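Local structure of M152 protein (Murid herpesvirus 1, 4G59) at residues Y196-M201 with E234-L239. The protein is a viral MHC class I-like glycoprotein that probably acts as an immunoevasin, binding host NKG2D ligands of the RAE-1 family to limit their surface display. Residues are numbered along the deposited sequence; the frame is centred on the assembly and turned at random.
Sequences YVSCTM and EAWLDL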
ATOM      1  N   TYR B 196       3.986  15.735  15.880  1.00 37.33           N
ATOM      2  CA  TYR B 196       4.504  14.711  14.974  1.00 33.56           C
ATOM      3  C   TYR B 196       5.908  15.040  14.464  1.00 34.36           C
ATOM      4  O   TYR B 196       6.247  16.206  14.253  1.00 35.15           O
ATOM      5  CB  TYR B 196       3.589  14.547  13.761  1.00 34.01           C
ATOM      6  CG  TYR B 196       2.186  14.128  14.087  1.00 30.94           C
ATOM      7  CD1 TYR B 196       1.857  13.653  15.351  1.00 33.70           C
ATOM      8  CD2 TYR B 196       1.187  14.218  13.132  1.00 33.07           C
ATOM      9  CE1 TYR B 196       0.548  13.262  15.660  1.00 36.99           C
ATOM     10  CE2 TYR B 196      -0.121  13.844  13.419  1.00 38.34           C
ATOM     11  CZ  TYR B 196      -0.437  13.362  14.682  1.00 40.42           C
ATOM     12  OH  TYR B 196      -1.732  12.987  14.972  1.00 36.83           O
ATOM     13  N   VAL B 197       6.713  14.003  14.244  1.00 33.95           N
ATOM     14  CA  VAL B 197       7.976  14.139  13.531  1.00 30.26           C
ATOM     15  C   VAL B 197       7.978  13.120  12.393  1.00 30.81           C
ATOM     16  O   VAL B 197       7.656  11.947  12.603  1.00 33.65           O
ATOM     17  CB  VAL B 197       9.172  13.860  14.448  1.00 32.58           C
ATOM     18  CG1 VAL B 197      10.489  13.996  13.672  1.00 32.11           C
ATOM     19  CG2 VAL B 197       9.163  14.811  15.636  1.00 31.56           C
ATOM     20  N   SER B 198       8.323  13.561  11.190  1.00 27.53           N
ATOM     21  CA  SER B 198       8.485  12.638  10.066  1.00 30.29           C
ATOM     22  C   SER B 198       9.967  12.490   9.768  1.00 34.25           C
ATOM     23  O   SER B 198      10.744  13.446   9.968  1.00 32.85           O
ATOM     24  CB  SER B 198       7.781  13.153   8.805  1.00 30.72           C
ATOM     25  OG  SER B 198       8.310  14.403   8.383  1.00 32.06           O
ATOM     26  N   CYS B 199      10.371  11.301   9.319  1.00 32.05           N
ATOM     27  CA  CYS B 199      11.728  11.114   8.783  1.00 33.51           C
ATOM     28  C   CYS B 199      11.624  10.611   7.353  1.00 31.79           C
ATOM     29  O   CYS B 199      10.869   9.665   7.080  1.00 27.88           O
ATOM     30  CB  CYS B 199      12.507  10.103   9.626  1.00 28.83           C
ATOM     31  SG  CYS B 199      14.219   9.788   9.068  1.00 30.02           S
ATOM     32  N   THR B 200      12.390  11.216   6.446  1.00 32.73           N
ATOM     33  CA  THR B 200      12.315  10.832   5.024  1.00 31.42           C
ATOM     34  C   THR B 200      13.676  10.509   4.404  1.00 27.44           C
ATOM     35  O   THR B 200      14.643  11.262   4.601  1.00 29.33           O
ATOM     36  CB  THR B 200      11.655  11.940   4.199  1.00 32.88           C
ATOM     37  OG1 THR B 200      10.395  12.277   4.785  1.00 33.52           O
ATOM     38  CG2 THR B 200      11.407  11.479   2.766  1.00 33.21           C
ATOM     39  N   MET B 201      13.747   9.394   3.677  1.00 24.72           N
ATOM     40  CA  MET B 201      14.890   9.093   2.821  1.00 30.12           C
ATOM     41  C   MET B 201      14.462   8.986   1.347  1.00 32.77           C
ATOM     42  O   MET B 201      13.638   8.127   0.986  1.00 31.40           O
ATOM     43  CB  MET B 201      15.582   7.802   3.225  1.00 23.04           C
ATOM     44  CG  MET B 201      16.845   7.596   2.407  1.00 28.02           C
ATOM     45  SD  MET B 201      17.796   6.165   2.933  1.00 41.10           S
ATOM     46  CE  MET B 201      16.880   4.843   2.142  1.00 25.36           C
ATOM     47  N   GLU B 234       9.603   6.660   4.225  1.00 30.61           N
ATOM     48  CA  GLU B 234       9.118   7.721   5.095  1.00 29.40           C
ATOM     49  C   GLU B 234       8.513   7.110   6.332  1.00 30.65           C
ATOM     50  O   GLU B 234       7.914   6.042   6.251  1.00 31.76           O
ATOM     51  CB  GLU B 234       8.086   8.582   4.362  1.00 27.13           C
ATOM     52  CG  GLU B 234       7.643   9.842   5.122  1.00 32.09           C
ATOM     53  CD  GLU B 234       7.151  10.941   4.185  1.00 35.14           C
ATOM     54  OE1 GLU B 234       7.939  11.861   3.854  1.00 39.55           O
ATOM     55  OE2 GLU B 234       5.980  10.880   3.765  1.00 35.10           O
ATOM     56  N   ALA B 235       8.675   7.774   7.477  1.00 31.16           N
ATOM     57  CA  ALA B 235       8.123   7.264   8.747  1.00 34.61           C
ATOM     58  C   ALA B 235       7.635   8.403   9.610  1.00 30.77           C
ATOM     59  O   ALA B 235       8.166   9.515   9.527  1.00 28.15           O
ATOM     60  CB  ALA B 235       9.155   6.422   9.524  1.00 28.08           C
ATOM     61  N   TRP B 236       6.655   8.116  10.460  1.00 30.96           N
ATOM     62  CA  TRP B 236       6.068   9.118  11.332  1.00 32.63           C
ATOM     63  C   TRP B 236       6.124   8.720  12.802  1.00 34.93           C
ATOM     64  O   TRP B 236       5.776   7.586  13.167  1.00 35.01           O
ATOM     65  CB  TRP B 236       4.615   9.345  10.936  1.00 32.43           C
ATOM     66  CG  TRP B 236       4.494  10.053   9.632  1.00 31.54           C
ATOM     67  CD1 TRP B 236       4.391   9.489   8.395  1.00 30.86           C
ATOM     68  CD2 TRP B 236       4.462  11.471   9.434  1.00 29.33           C
ATOM     69  NE1 TRP B 236       4.294  10.474   7.434  1.00 30.06           N
ATOM     70  CE2 TRP B 236       4.339  11.701   8.046  1.00 31.49           C
ATOM     71  CE3 TRP B 236       4.535  12.568  10.289  1.00 29.64           C
ATOM     72  CZ2 TRP B 236       4.288  12.998   7.497  1.00 27.79           C
ATOM     73  CZ3 TRP B 236       4.477  13.857   9.744  1.00 30.74           C
ATOM     74  CH2 TRP B 236       4.356  14.057   8.366  1.00 26.73           C
ATOM     75  N   LEU B 237       6.558   9.670  13.630  1.00 34.16           N
ATOM     76  CA  LEU B 237       6.623   9.504  15.079  1.00 36.77           C
ATOM     77  C   LEU B 237       5.657  10.499  15.727  1.00 38.46           C
ATOM     78  O   LEU B 237       5.520  11.661  15.284  1.00 35.03           O
ATOM     79  CB  LEU B 237       8.062   9.756  15.584  1.00 38.21           C
ATOM     80  CG  LEU B 237       8.304   9.994  17.084  1.00 39.28           C
ATOM     81  CD1 LEU B 237       8.115   8.706  17.871  1.00 41.13           C
ATOM     82  CD2 LEU B 237       9.681  10.586  17.379  1.00 41.52           C
ATOM     83  N   ASP B 238       4.992  10.035  16.770  1.00 36.64           N
ATOM     84  CA  ASP B 238       4.163  10.899  17.564  1.00 41.33           C
ATOM     85  C   ASP B 238       4.933  11.074  18.845  1.00 39.83           C
ATOM     86  O   ASP B 238       5.111  10.136  19.595  1.00 45.41           O
ATOM     87  CB  ASP B 238       2.823  10.233  17.852  1.00 39.15           C
ATOM     88  CG  ASP B 238       1.847  11.156  18.538  1.00 41.49           C
ATOM     89  OD1 ASP B 238       2.263  12.207  19.037  1.00 40.27           O
ATOM     90  OD2 ASP B 238       0.654  10.830  18.575  1.00 39.91           O
ATOM     91  N   LEU B 239       5.388  12.285  19.103  1.00 41.85           N
ATOM     92  CA  LEU B 239       6.067  12.554  20.336  1.00 47.50           C
ATOM     93  C   LEU B 239       4.973  12.281  21.336  1.00 55.65           C
ATOM     94  O   LEU B 239       3.798  12.402  21.025  1.00 61.53           O
ATOM     95  CB  LEU B 239       6.522  14.005  20.413  1.00 36.19           C
ATOM     96  CG  LEU B 239       7.601  14.442  19.427  1.00 42.16           C
ATOM     97  CD1 LEU B 239       7.871  15.911  19.555  1.00 29.43           C
ATOM     98  CD2 LEU B 239       8.869  13.657  19.623  1.00 38.09           C
TER
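Ser198 places CB over one face of the Trp236 indole, 3.4 Å from the centroid of the six-membered ring and 7° off its normal, a CH-pi contact. At the indole edge, Tyr196 CB lies 4.1 Å from Trp236 CE3. The Tyr196 ring receives Asp238 at its edge, with CE1 3.8 Å from Asp238 CG and the carboxylate plane turned 78° from the ring. Trp236 CB points to the sheet face of Ser198, and CG, beside the backbone N, turns toward the neighbouring strand. Further along this face, Thr200 OG1 donates to the anti lone pair of Glu234 OE1 at 2.7 Å, the side chains running side by side. Tyr222 OH bonds both Glu234 OE2 and Trp236 NE1, tying them together.

The N-to-C directions of the segments differ by 159°, so they run antiparallel. Val197 and Leu237 form a hydrogen-bonded pair (Val197 N to Leu237 O 2.8 Å, Leu237 N to Val197 O 2.7 Å); Cys199 with Ala235 is the next such pair, beyond the non-hydrogen-bonded Ser198-Trp236 pair. Val197, Leu237, Cys199 and Ala235 occupy the opposite face; Val197 CG2 reaches Leu239 CG, just past the strand end, at 4.1 Å.

These are the two inner strands of a four-stranded sheet, flanked by 185-191 and 220-225. Val197, Cys199 and Leu237 pack on Phe250 of strand 250-253 in another sheet, consistent with an immunoglobulin-like, alpha3-type sandwich. The Tyr196-Trp236-Asp238 face meets the chain of another protein: Trp236 stacks on an aromatic side chain there, and Asp238 OD2 pairs with a basic one as well as with Arg240 of its own chain.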